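Salicylaldehyde dehydrogenase NahF (Pseudomonas putida, PDB 4JZ6) probably catalyses the NAD+-dependent oxidation of salicylaldehyde to salicylate, a step of naphthalene degradation. Local coordinates at residues Gly292-Gln297 / Glu323-Leu328; Glu305-Asp310 / Asp315-Arg320; Asp384-Lys387 / Ile392-Glu395. One frame throughout, in Å; residues are numbered along the deposited sequence.

Contact 1: Gly292-Gln297 / Glu323-Leu328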
ATOM      1  N   GLY A 292     -26.342  -5.369  14.365  1.00 23.57           N
ATOM      2  CA  GLY A 292     -25.459  -4.906  13.308  1.00 23.12           C
ATOM      3  C   GLY A 292     -26.151  -3.986  12.322  1.00 26.62           C
ATOM      4  O   GLY A 292     -25.525  -3.115  11.729  1.00 23.26           O
ATOM      5  N   SER A 293     -27.456  -4.174  12.153  1.00 24.15           N
ATOM      6  CA  SER A 293     -28.208  -3.379  11.194  1.00 28.41           C
ATOM      7  C   SER A 293     -28.511  -1.973  11.698  1.00 32.94           C
ATOM      8  O   SER A 293     -28.446  -1.008  10.933  1.00 27.63           O
ATOM      9  CB  SER A 293     -29.516  -4.078  10.825  1.00 25.33           C
ATOM     10  OG  SER A 293     -29.256  -5.264  10.098  1.00 25.20           O
ATOM     11  N   PHE A 294     -28.830  -1.853  12.982  1.00 25.06           N
ATOM     12  CA  PHE A 294     -29.418  -0.615  13.465  1.00 28.63           C
ATOM     13  C   PHE A 294     -28.650   0.127  14.545  1.00 31.28           C
ATOM     14  O   PHE A 294     -29.131   1.134  15.069  1.00 36.09           O
ATOM     15  CB  PHE A 294     -30.852  -0.870  13.900  1.00 26.35           C
ATOM     16  CG  PHE A 294     -31.703  -1.420  12.814  1.00 26.78           C
ATOM     17  CD1 PHE A 294     -31.982  -0.657  11.690  1.00 27.10           C
ATOM     18  CD2 PHE A 294     -32.208  -2.702  12.897  1.00 26.93           C
ATOM     19  CE1 PHE A 294     -32.762  -1.160  10.670  1.00 27.56           C
ATOM     20  CE2 PHE A 294     -32.989  -3.215  11.885  1.00 46.07           C
ATOM     21  CZ  PHE A 294     -33.269  -2.443  10.763  1.00 27.70           C
ATOM     22  N   LEU A 295     -27.462  -0.354  14.882  1.00 24.57           N
ATOM     23  CA  LEU A 295     -26.616   0.400  15.784  1.00 24.30           C
ATOM     24  C   LEU A 295     -26.248   1.712  15.090  1.00 26.42           C
ATOM     25  O   LEU A 295     -25.859   1.706  13.918  1.00 24.09           O
ATOM     26  CB  LEU A 295     -25.374  -0.407  16.151  1.00 23.57           C
ATOM     27  CG  LEU A 295     -24.319   0.299  17.002  1.00 23.26           C
ATOM     28  CD1 LEU A 295     -24.916   0.794  18.298  1.00 23.79           C
ATOM     29  CD2 LEU A 295     -23.183  -0.652  17.275  1.00 22.62           C
ATOM     30  N   PHE A 296     -26.403   2.829  15.808  1.00 24.71           N
ATOM     31  CA  PHE A 296     -26.118   4.170  15.277  1.00 24.89           C
ATOM     32  C   PHE A 296     -26.828   4.424  13.941  1.00 31.30           C
ATOM     33  O   PHE A 296     -26.269   5.041  13.031  1.00 25.20           O
ATOM     34  CB  PHE A 296     -24.602   4.407  15.161  1.00 24.19           C
ATOM     35  CG  PHE A 296     -24.224   5.824  14.805  1.00 24.43           C
ATOM     36  CD1 PHE A 296     -24.831   6.904  15.432  1.00 25.14           C
ATOM     37  CD2 PHE A 296     -23.256   6.075  13.839  1.00 24.03           C
ATOM     38  CE1 PHE A 296     -24.485   8.205  15.099  1.00 25.46           C
ATOM     39  CE2 PHE A 296     -22.903   7.379  13.509  1.00 24.33           C
ATOM     40  CZ  PHE A 296     -23.520   8.443  14.144  1.00 25.05           C
ATOM     41  N   GLN A 297     -28.057   3.927  13.834  1.00 25.82           N
ATOM     42  CA  GLN A 297     -28.885   4.154  12.654  1.00 26.36           C
ATOM     43  C   GLN A 297     -28.258   3.632  11.369  1.00 34.88           C
ATOM     44  O   GLN A 297     -28.422   4.246  10.320  1.00 35.88           O
ATOM     45  CB  GLN A 297     -29.153   5.649  12.474  1.00 37.82           C
ATOM     46  CG  GLN A 297     -29.708   6.323  13.693  1.00 36.61           C
ATOM     47  CD  GLN A 297     -28.661   7.049  14.517  1.00 34.96           C
ATOM     48  OE1 GLN A 297     -28.483   6.757  15.696  1.00 38.26           O
ATOM     49  NE2 GLN A 297     -27.975   8.008  13.905  1.00 32.40           N
ATOM     50  N   GLU A 323     -40.224  -8.505  13.734  1.00 34.65           N
ATOM     51  CA  GLU A 323     -40.831  -8.347  15.047  1.00 36.00           C
ATOM     52  C   GLU A 323     -39.933  -7.495  15.941  1.00 35.97           C
ATOM     53  O   GLU A 323     -40.365  -6.464  16.460  1.00 45.40           O
ATOM     54  CB  GLU A 323     -41.093  -9.716  15.677  1.00 45.86           C
ATOM     55  CG  GLU A 323     -42.244  -9.748  16.668  1.00 56.42           C
ATOM     56  CD  GLU A 323     -41.857  -9.210  18.032  1.00 71.93           C
ATOM     57  OE1 GLU A 323     -40.728  -9.503  18.492  1.00 73.69           O
ATOM     58  OE2 GLU A 323     -42.683  -8.493  18.643  1.00 77.89           O
ATOM     59  N   LYS A 324     -38.681  -7.916  16.098  1.00 33.50           N
ATOM     60  CA  LYS A 324     -37.712  -7.187  16.915  1.00 35.52           C
ATOM     61  C   LYS A 324     -37.488  -5.754  16.426  1.00 33.46           C
ATOM     62  O   LYS A 324     -37.434  -4.810  17.219  1.00 32.04           O
ATOM     63  CB  LYS A 324     -36.372  -7.924  16.932  1.00 29.66           C
ATOM     64  CG  LYS A 324     -36.413  -9.287  17.578  1.00 29.87           C
ATOM     65  CD  LYS A 324     -36.932  -9.211  18.999  1.00 30.45           C
ATOM     66  CE  LYS A 324     -36.877 -10.576  19.667  1.00 32.10           C
ATOM     67  NZ  LYS A 324     -37.803 -10.679  20.830  1.00 34.90           N
ATOM     68  N   THR A 325     -37.347  -5.607  15.114  1.00 31.37           N
ATOM     69  CA  THR A 325     -37.018  -4.324  14.501  1.00 30.75           C
ATOM     70  C   THR A 325     -38.096  -3.258  14.734  1.00 31.00           C
ATOM     71  O   THR A 325     -37.781  -2.117  15.085  1.00 30.71           O
ATOM     72  CB  THR A 325     -36.727  -4.503  12.995  1.00 29.69           C
ATOM     73  OG1 THR A 325     -35.609  -5.379  12.845  1.00 28.90           O
ATOM     74  CG2 THR A 325     -36.407  -3.178  12.333  1.00 29.59           C
ATOM     75  N   GLU A 326     -39.360  -3.636  14.544  1.00 32.40           N
ATOM     76  CA  GLU A 326     -40.486  -2.729  14.786  1.00 38.04           C
ATOM     77  C   GLU A 326     -40.491  -2.184  16.215  1.00 38.76           C
ATOM     78  O   GLU A 326     -40.824  -1.016  16.440  1.00 35.18           O
ATOM     79  CB  GLU A 326     -41.816  -3.427  14.498  1.00 33.51           C
ATOM     80  CG  GLU A 326     -42.134  -3.601  13.023  1.00 33.72           C
ATOM     81  CD  GLU A 326     -43.340  -4.496  12.797  1.00 46.60           C
ATOM     82  OE1 GLU A 326     -43.759  -5.182  13.757  1.00 44.43           O
ATOM     83  OE2 GLU A 326     -43.872  -4.515  11.664  1.00 49.36           O
ATOM     84  N   ARG A 327     -40.111  -3.034  17.169  1.00 39.09           N
ATOM     85  CA  ARG A 327     -40.114  -2.678  18.589  1.00 34.08           C
ATOM     86  C   ARG A 327     -39.014  -1.676  18.980  1.00 36.39           C
ATOM     87  O   ARG A 327     -39.066  -1.097  20.064  1.00 37.20           O
ATOM     88  CB  ARG A 327     -40.006  -3.936  19.465  1.00 32.67           C
ATOM     89  CG  ARG A 327     -41.212  -4.879  19.430  1.00 60.92           C
ATOM     90  CD  ARG A 327     -41.497  -5.444  20.828  1.00 71.02           C
ATOM     91  NE  ARG A 327     -41.558  -6.907  20.903  1.00 80.67           N
ATOM     92  CZ  ARG A 327     -40.558  -7.690  21.315  1.00 82.07           C
ATOM     93  NH1 ARG A 327     -40.718  -9.007  21.356  1.00 78.26           N
ATOM     94  NH2 ARG A 327     -39.396  -7.162  21.688  1.00 80.05           N
ATOM     95  N   LEU A 328     -38.030  -1.472  18.104  1.00 40.78           N
ATOM     96  CA  LEU A 328     -36.897  -0.590  18.399  1.00 30.67           C
ATOM     97  C   LEU A 328     -37.308   0.873  18.582  1.00 37.69           C
ATOM     98  O   LEU A 328     -38.172   1.376  17.864  1.00 39.50           O
ATOM     99  CB  LEU A 328     -35.833  -0.689  17.301  1.00 30.01           C
ATOM    100  CG  LEU A 328     -35.043  -1.994  17.163  1.00 29.04           C
ATOM    101  CD1 LEU A 328     -33.955  -1.860  16.105  1.00 28.24           C
ATOM    102  CD2 LEU A 328     -34.446  -2.388  18.490  1.00 28.78           C
TER

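Contact 2: Glu305-Asp310 / Asp315-Arg320. With SO4 (sulfate ion), chain E.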
ATOM      1  N   GLU A 305     -25.618  -4.402   5.963  1.00 31.87           N
ATOM      2  CA  GLU A 305     -26.412  -3.855   4.865  1.00 24.64           C
ATOM      3  C   GLU A 305     -27.122  -4.940   4.061  1.00 36.61           C
ATOM      4  O   GLU A 305     -28.044  -4.657   3.303  1.00 25.86           O
ATOM      5  CB  GLU A 305     -25.546  -2.995   3.944  1.00 28.15           C
ATOM      6  CG  GLU A 305     -24.892  -1.813   4.641  1.00 29.20           C
ATOM      7  CD  GLU A 305     -25.114  -0.502   3.911  1.00 32.07           C
ATOM      8  OE1 GLU A 305     -25.740  -0.524   2.829  1.00 34.19           O
ATOM      9  OE2 GLU A 305     -24.673   0.550   4.422  1.00 34.64           O
ATOM     10  N   ARG A 306     -26.682  -6.182   4.226  1.00 24.87           N
ATOM     11  CA  ARG A 306     -27.326  -7.316   3.575  1.00 27.15           C
ATOM     12  C   ARG A 306     -27.597  -8.420   4.583  1.00 31.24           C
ATOM     13  O   ARG A 306     -26.796  -8.661   5.490  1.00 33.49           O
ATOM     14  CB  ARG A 306     -26.433  -7.895   2.478  1.00 25.30           C
ATOM     15  CG  ARG A 306     -26.394  -7.126   1.177  1.00 25.68           C
ATOM     16  CD  ARG A 306     -25.148  -7.519   0.414  1.00 25.38           C
ATOM     17  NE  ARG A 306     -25.272  -7.330  -1.025  1.00 36.99           N
ATOM     18  CZ  ARG A 306     -24.533  -7.979  -1.922  1.00 35.29           C
ATOM     19  NH1 ARG A 306     -23.623  -8.861  -1.524  1.00 25.55           N
ATOM     20  NH2 ARG A 306     -24.707  -7.754  -3.217  1.00 31.05           N
ATOM     21  N   LEU A 307     -28.728  -9.091   4.408  1.00 28.36           N
ATOM     22  CA  LEU A 307     -28.999 -10.331   5.107  1.00 26.11           C
ATOM     23  C   LEU A 307     -29.185 -11.408   4.044  1.00 31.47           C
ATOM     24  O   LEU A 307     -30.283 -11.547   3.491  1.00 28.83           O
ATOM     25  CB  LEU A 307     -30.275 -10.213   5.946  1.00 36.73           C
ATOM     26  CG  LEU A 307     -30.328  -9.375   7.233  1.00 34.51           C
ATOM     27  CD1 LEU A 307     -29.238  -9.805   8.199  1.00 34.08           C
ATOM     28  CD2 LEU A 307     -30.243  -7.878   6.962  1.00 30.72           C
ATOM     29  N   VAL A 308     -28.126 -12.153   3.724  1.00 26.53           N
ATOM     30  CA  VAL A 308     -28.284 -13.258   2.769  1.00 26.85           C
ATOM     31  C   VAL A 308     -28.726 -14.537   3.495  1.00 27.16           C
ATOM     32  O   VAL A 308     -27.982 -15.128   4.278  1.00 26.74           O
ATOM     33  CB  VAL A 308     -27.060 -13.450   1.796  1.00 26.58           C
ATOM     34  CG1 VAL A 308     -26.568 -12.106   1.293  1.00 26.25           C
ATOM     35  CG2 VAL A 308     -25.930 -14.184   2.442  1.00 26.02           C
ATOM     36  N   VAL A 309     -29.978 -14.921   3.263  1.00 27.98           N
ATOM     37  CA  VAL A 309     -30.589 -16.009   4.015  1.00 42.21           C
ATOM     38  C   VAL A 309     -31.037 -17.152   3.109  1.00 44.25           C
ATOM     39  O   VAL A 309     -31.498 -16.932   1.989  1.00 29.75           O
ATOM     40  CB  VAL A 309     -31.792 -15.508   4.844  1.00 42.57           C
ATOM     41  CG1 VAL A 309     -31.349 -14.461   5.841  1.00 39.42           C
ATOM     42  CG2 VAL A 309     -32.841 -14.923   3.938  1.00 51.03           C
ATOM     43  N   ASP A 310     -30.890 -18.379   3.593  1.00 29.45           N
ATOM     44  CA  ASP A 310     -31.318 -19.531   2.821  1.00 33.65           C
ATOM     45  C   ASP A 310     -32.842 -19.554   2.753  1.00 36.08           C
ATOM     46  O   ASP A 310     -33.521 -19.307   3.751  1.00 31.22           O
ATOM     47  CB  ASP A 310     -30.786 -20.824   3.434  1.00 30.41           C
ATOM     48  CG  ASP A 310     -30.788 -21.971   2.453  1.00 31.20           C
ATOM     49  OD1 ASP A 310     -31.811 -22.675   2.358  1.00 32.11           O
ATOM     50  OD2 ASP A 310     -29.764 -22.167   1.767  1.00 40.37           O
ATOM     51  N   ASP A 315     -38.369 -17.073   5.402  1.00 33.12           N
ATOM     52  CA  ASP A 315     -39.664 -16.607   5.893  1.00 33.77           C
ATOM     53  C   ASP A 315     -39.717 -16.528   7.415  1.00 46.38           C
ATOM     54  O   ASP A 315     -40.227 -15.556   7.977  1.00 47.01           O
ATOM     55  CB  ASP A 315     -40.798 -17.501   5.382  1.00 34.94           C
ATOM     56  CG  ASP A 315     -41.169 -17.211   3.941  1.00 42.10           C
ATOM     57  OD1 ASP A 315     -40.962 -16.066   3.488  1.00 50.42           O
ATOM     58  OD2 ASP A 315     -41.680 -18.128   3.264  1.00 44.14           O
ATOM     59  N   GLU A 316     -39.188 -17.550   8.079  1.00 41.95           N
ATOM     60  CA  GLU A 316     -39.199 -17.588   9.534  1.00 33.24           C
ATOM     61  C   GLU A 316     -38.259 -16.532  10.093  1.00 33.94           C
ATOM     62  O   GLU A 316     -38.623 -15.785  11.001  1.00 32.21           O
ATOM     63  CB  GLU A 316     -38.794 -18.969  10.038  1.00 44.02           C
ATOM     64  CG  GLU A 316     -38.748 -19.095  11.549  1.00 46.96           C
ATOM     65  CD  GLU A 316     -38.175 -20.431  11.998  1.00 58.79           C
ATOM     66  OE1 GLU A 316     -37.972 -21.321  11.137  1.00 57.70           O
ATOM     67  OE2 GLU A 316     -37.918 -20.590  13.211  1.00 65.80           O
ATOM     68  N   PHE A 317     -37.050 -16.471   9.540  1.00 31.45           N
ATOM     69  CA  PHE A 317     -36.047 -15.505   9.978  1.00 30.50           C
ATOM     70  C   PHE A 317     -36.517 -14.069   9.788  1.00 31.38           C
ATOM     71  O   PHE A 317     -36.349 -13.231  10.678  1.00 30.11           O
ATOM     72  CB  PHE A 317     -34.730 -15.708   9.229  1.00 29.80           C
ATOM     73  CG  PHE A 317     -33.735 -14.609   9.454  1.00 28.88           C
ATOM     74  CD1 PHE A 317     -32.899 -14.632  10.558  1.00 28.31           C
ATOM     75  CD2 PHE A 317     -33.636 -13.549   8.562  1.00 28.67           C
ATOM     76  CE1 PHE A 317     -31.986 -13.618  10.770  1.00 27.53           C
ATOM     77  CE2 PHE A 317     -32.729 -12.532   8.769  1.00 27.90           C
ATOM     78  CZ  PHE A 317     -31.900 -12.565   9.873  1.00 41.90           C
ATOM     79  N   VAL A 318     -37.080 -13.785   8.618  1.00 30.89           N
ATOM     80  CA  VAL A 318     -37.565 -12.445   8.310  1.00 30.99           C
ATOM     81  C   VAL A 318     -38.671 -12.033   9.278  1.00 33.41           C
ATOM     82  O   VAL A 318     -38.715 -10.891   9.733  1.00 31.40           O
ATOM     83  CB  VAL A 318     -38.052 -12.330   6.840  1.00 31.53           C
ATOM     84  CG1 VAL A 318     -38.773 -11.011   6.603  1.00 31.88           C
ATOM     85  CG2 VAL A 318     -36.884 -12.462   5.883  1.00 30.94           C
ATOM     86  N   ALA A 319     -39.546 -12.973   9.615  1.00 32.31           N
ATOM     87  CA  ALA A 319     -40.635 -12.690  10.546  1.00 36.94           C
ATOM     88  C   ALA A 319     -40.116 -12.255  11.920  1.00 32.46           C
ATOM     89  O   ALA A 319     -40.580 -11.261  12.478  1.00 35.38           O
ATOM     90  CB  ALA A 319     -41.559 -13.891  10.673  1.00 33.86           C
ATOM     91  N   ARG A 320     -39.151 -12.996  12.458  1.00 31.90           N
ATOM     92  CA  ARG A 320     -38.582 -12.665  13.761  1.00 33.07           C
ATOM     93  C   ARG A 320     -37.836 -11.335  13.709  1.00 30.73           C
ATOM     94  O   ARG A 320     -38.002 -10.484  14.585  1.00 32.23           O
ATOM     95  CB  ARG A 320     -37.646 -13.773  14.254  1.00 31.07           C
ATOM     96  CG  ARG A 320     -38.301 -15.137  14.367  1.00 68.47           C
ATOM     97  CD  ARG A 320     -37.517 -16.029  15.317  1.00 73.79           C
ATOM     98  NE  ARG A 320     -37.797 -17.448  15.109  1.00 79.11           N
ATOM     99  CZ  ARG A 320     -37.073 -18.435  15.632  1.00 81.35           C
ATOM    100  NH1 ARG A 320     -36.024 -18.158  16.398  1.00 79.50           N
ATOM    101  NH2 ARG A 320     -37.392 -19.700  15.388  1.00 83.66           N
TER
HETATM  102  S   SO4 E 504     -33.687 -21.651  16.384  0.75 41.09           S
HETATM  103  O1  SO4 E 504     -34.923 -22.108  15.751  0.75 43.09           O
HETATM  104  O2  SO4 E 504     -33.183 -22.709  17.257  0.75 38.29           O
HETATM  105  O3  SO4 E 504     -32.708 -21.371  15.340  0.75 39.77           O
HETATM  106  O4  SO4 E 504     -33.928 -20.442  17.174  0.75 31.23           O

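Contact 3: Asp384-Lys387 / Ile392-Glu395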
ATOM      1  N   ASP A 384     -37.367  -6.907   1.689  1.00 37.76           N
ATOM      2  CA  ASP A 384     -37.225  -8.334   1.415  1.00 36.46           C
ATOM      3  C   ASP A 384     -37.319  -8.596  -0.087  1.00 40.26           C
ATOM      4  O   ASP A 384     -37.843  -7.766  -0.835  1.00 42.61           O
ATOM      5  CB  ASP A 384     -38.316  -9.121   2.140  1.00 36.71           C
ATOM      6  CG  ASP A 384     -38.023 -10.614   2.201  1.00 37.72           C
ATOM      7  OD1 ASP A 384     -37.040 -11.065   1.572  1.00 32.01           O
ATOM      8  OD2 ASP A 384     -38.787 -11.338   2.875  1.00 37.54           O
ATOM      9  N   HIS A 385     -36.828  -9.760  -0.514  1.00 36.67           N
ATOM     10  CA  HIS A 385     -36.809 -10.140  -1.927  1.00 37.36           C
ATOM     11  C   HIS A 385     -36.086  -9.106  -2.780  1.00 41.22           C
ATOM     12  O   HIS A 385     -36.580  -8.694  -3.831  1.00 44.82           O
ATOM     13  CB  HIS A 385     -38.221 -10.361  -2.464  1.00 34.33           C
ATOM     14  CG  HIS A 385     -39.047 -11.276  -1.621  1.00 43.52           C
ATOM     15  ND1 HIS A 385     -38.877 -12.642  -1.615  1.00 34.69           N
ATOM     16  CD2 HIS A 385     -40.059 -11.018  -0.754  1.00 34.96           C
ATOM     17  CE1 HIS A 385     -39.742 -13.189  -0.783  1.00 42.87           C
ATOM     18  NE2 HIS A 385     -40.473 -12.226  -0.248  1.00 43.79           N
ATOM     19  N   VAL A 386     -34.920  -8.682  -2.307  1.00 39.34           N
ATOM     20  CA  VAL A 386     -34.061  -7.797  -3.072  1.00 38.63           C
ATOM     21  C   VAL A 386     -33.241  -8.627  -4.060  1.00 38.10           C
ATOM     22  O   VAL A 386     -32.742  -9.702  -3.724  1.00 34.04           O
ATOM     23  CB  VAL A 386     -33.160  -6.968  -2.137  1.00 30.75           C
ATOM     24  CG1 VAL A 386     -32.067  -6.260  -2.912  1.00 30.46           C
ATOM     25  CG2 VAL A 386     -34.012  -5.972  -1.367  1.00 30.95           C
ATOM     26  N   LYS A 387     -33.130  -8.135  -5.288  1.00 40.76           N
ATOM     27  CA  LYS A 387     -32.489  -8.882  -6.358  1.00 39.19           C
ATOM     28  C   LYS A 387     -31.371  -8.062  -7.011  1.00 36.73           C
ATOM     29  O   LYS A 387     -31.289  -6.846  -6.833  1.00 32.09           O
ATOM     30  CB  LYS A 387     -33.533  -9.303  -7.398  1.00 38.77           C
ATOM     31  CG  LYS A 387     -34.601 -10.265  -6.883  1.00 42.56           C
ATOM     32  CD  LYS A 387     -34.025 -11.665  -6.660  1.00 57.86           C
ATOM     33  CE  LYS A 387     -35.098 -12.763  -6.727  1.00 63.10           C
ATOM     34  NZ  LYS A 387     -35.855 -12.952  -5.449  1.00 65.25           N
ATOM     35  N   ILE A 392     -30.025  -0.953  -4.685  1.00 33.19           N
ATOM     36  CA  ILE A 392     -29.811  -1.187  -3.257  1.00 31.36           C
ATOM     37  C   ILE A 392     -29.206  -2.565  -2.957  1.00 30.60           C
ATOM     38  O   ILE A 392     -28.723  -2.813  -1.850  1.00 32.46           O
ATOM     39  CB  ILE A 392     -31.111  -0.967  -2.437  1.00 30.20           C
ATOM     40  CG1 ILE A 392     -30.779  -0.607  -0.985  1.00 29.41           C
ATOM     41  CG2 ILE A 392     -32.013  -2.184  -2.515  1.00 30.58           C
ATOM     42  CD1 ILE A 392     -31.969  -0.129  -0.185  1.00 29.89           C
ATOM     43  N   TYR A 393     -29.217  -3.448  -3.952  1.00 30.12           N
ATOM     44  CA  TYR A 393     -28.566  -4.754  -3.849  1.00 37.46           C
ATOM     45  C   TYR A 393     -27.094  -4.650  -3.425  1.00 38.93           C
ATOM     46  O   TYR A 393     -26.621  -5.435  -2.607  1.00 38.63           O
ATOM     47  CB  TYR A 393     -28.687  -5.488  -5.184  1.00 38.39           C
ATOM     48  CG  TYR A 393     -28.093  -6.879  -5.255  1.00 36.62           C
ATOM     49  CD1 TYR A 393     -26.845  -7.096  -5.831  1.00 34.96           C
ATOM     50  CD2 TYR A 393     -28.802  -7.982  -4.794  1.00 34.01           C
ATOM     51  CE1 TYR A 393     -26.310  -8.369  -5.925  1.00 34.93           C
ATOM     52  CE2 TYR A 393     -28.278  -9.260  -4.886  1.00 36.27           C
ATOM     53  CZ  TYR A 393     -27.032  -9.450  -5.449  1.00 37.24           C
ATOM     54  OH  TYR A 393     -26.508 -10.726  -5.538  1.00 36.85           O
ATOM     55  N   ASP A 394     -26.368  -3.676  -3.961  1.00 27.99           N
ATOM     56  CA  ASP A 394     -24.959  -3.559  -3.609  1.00 42.27           C
ATOM     57  C   ASP A 394     -24.513  -2.131  -3.299  1.00 45.81           C
ATOM     58  O   ASP A 394     -23.410  -1.918  -2.801  1.00 50.51           O
ATOM     59  CB  ASP A 394     -24.074  -4.171  -4.700  1.00 27.24           C
ATOM     60  CG  ASP A 394     -22.661  -4.444  -4.217  1.00 36.06           C
ATOM     61  OD1 ASP A 394     -22.502  -4.788  -3.023  1.00 29.70           O
ATOM     62  OD2 ASP A 394     -21.710  -4.312  -5.024  1.00 36.08           O
ATOM     63  N   GLU A 395     -25.358  -1.149  -3.589  1.00 27.61           N
ATOM     64  CA  GLU A 395     -25.030   0.231  -3.243  1.00 32.61           C
ATOM     65  C   GLU A 395     -25.144   0.458  -1.736  1.00 30.84           C
ATOM     66  O   GLU A 395     -26.149   0.103  -1.119  1.00 27.06           O
ATOM     67  CB  GLU A 395     -25.937   1.204  -3.992  1.00 37.12           C
ATOM     68  CG  GLU A 395     -25.203   2.114  -4.956  1.00 42.83           C
ATOM     69  CD  GLU A 395     -26.093   2.606  -6.080  1.00 44.47           C
ATOM     70  OE1 GLU A 395     -26.559   3.762  -6.002  1.00 49.77           O
ATOM     71  OE2 GLU A 395     -26.321   1.835  -7.041  1.00 42.26           O
TER

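Contact 1: Gly292-Gln297 / Glu323-Leu328
The packing of helix 282-294 against helix 311-327 ends in an apolar contact in which F294 meets T325 and L328. No hydrogen bond crosses it, and only 129 Å² is buried between the two segments. The F294 ring reaches over with one side: CE2 lies 3.4 Å from T325 CG2, and CZ of the same ring is 3.6 Å from that methyl. Next along the rim, F294 CD2 meets L328 CD1 at 3.7 Å, a methyl that also lies 3.9 Å from F294 CB. Both methyls approach obliquely, and both side chains cross the phenylalanine at about a right angle. On one face, S293 CB stands 3.6 Å above the F294 ring plane, offset toward the rim. The T325 hydroxyl, anti to its carbonyl carbon (chi1 -61°), bonds back to F321 O, which satisfies it; OG1 and CG2 both lie against F294 CE2. L328 follows the end of its helix and also packs on F500 of the second subunit. The F294 side chain is about 14 Å from bound salicylaldehyde, so this is structural packing: two neighbouring helices of the catalytic domain of the aldehyde dehydrogenase fold, joined near their C-terminal ends.

Contact 2: Glu305-Asp310 / Asp315-Arg320
F317, on helix 311-327, reaches down onto L307 and V309 of strand 306-310. Its CB heads toward the strand, and chi1 of 170° sets CG anti to the backbone N, which swings the ring across both residues. Going outward, CD2 comes 3.7 Å from V309 CG1 and CE2 3.8 Å from that methyl, an oblique approach. At the tip, CZ has L307 CD1 4.2 Å away at the ring edge, near its plane. Strand 306-310 runs into helix 311-327 as a beta-alpha unit of the mainly parallel sheet, the ring packing the helix back on its own strand. One turn on, R320 extends from CG to NE and donates from NH1 to sulfate O4 (3.2 Å, N-H...O 164°), which lies in the guanidinium plane; the bond from R320 NH2 to sulfate O1 (3.5 Å) is weak. E316 pairs with NH2 at a doubtfully short separation. A methionine instead of R320 has no guanidinium, and the sulfate would probably be held less firmly on this side. I282, N283 and R431 also bind this ion, probably from crystallisation. Between the segments only apolar carbons meet, while D310 caps the helix and R320 adds positive charge to an anion site.

Contact 3: Asp384-Lys387 / Ile392-Glu395
The Y393 ring takes R306 on one face as a cation-pi partner, while the K387 carbonyl carbon comes in obliquely from the other side of the ring plane. At the ring edge, near its plane, sits V386 CG1, 4.1 Å from Y393 CD2. The K387 peptide group follows the base of the tyrosine closely: its C is 3.4 Å from Y393 CD2, and its O is 3.4 Å from Y393 CB. These are van der Waals contacts, since no hydrogen bond joins the two segments. It is the backbone of K387 that does the touching, for its CB points away from 392-395.

V386 carries the rest of the contact through one branch. With chi1 at 168°, CG1 is anti to the backbone N and is carried across to the other segment, 3.9 Å from Y393 CA and 4.1 Å from I392 CG2. The valine and isoleucine side chains cross at about a right angle. D384 ends strand 381-384; the rest of both segments lies in the connection to strand 401-407, its parallel neighbour in the sheet, and the contact draws this connection back on itself. E395 opens a Glu-Glu-Thr-Phe-Gly-Pro run, a signature of aldehyde dehydrogenases; in relatives the second glutamate of the run contacts the nicotinamide ribose of the cofactor, and it may do so here.

Y393 CG stands anti to its own backbone N (chi1 -179°), which points the ring so that OH reaches a hydrogen bond with D419 OD1. The Y393 carbonyl accepts from R306 NE, so one arginine engages both the ring and the backbone of this residue.

In the fold
Contacts 1 and 2 have centres about 14 Å apart and share helix 311-327; contact 2 is nested within the chain loop that contact 1 closes. Helix 282-294, strand 306-310 and helix 311-327 follow each other in the chain, and contact 3 comes later, its centre about 13 Å from that of contact 2 and about 18 Å from that of contact 1. Strand 401-407 lies between 381-384 and 306-310, so contact 3, in the connection between 381-384 and 401-407, lies beside the sheet that holds strand 306-310; R306 ties the two. Helices and connection thus pack round one sheet of the catalytic domain, away from the annotated sites.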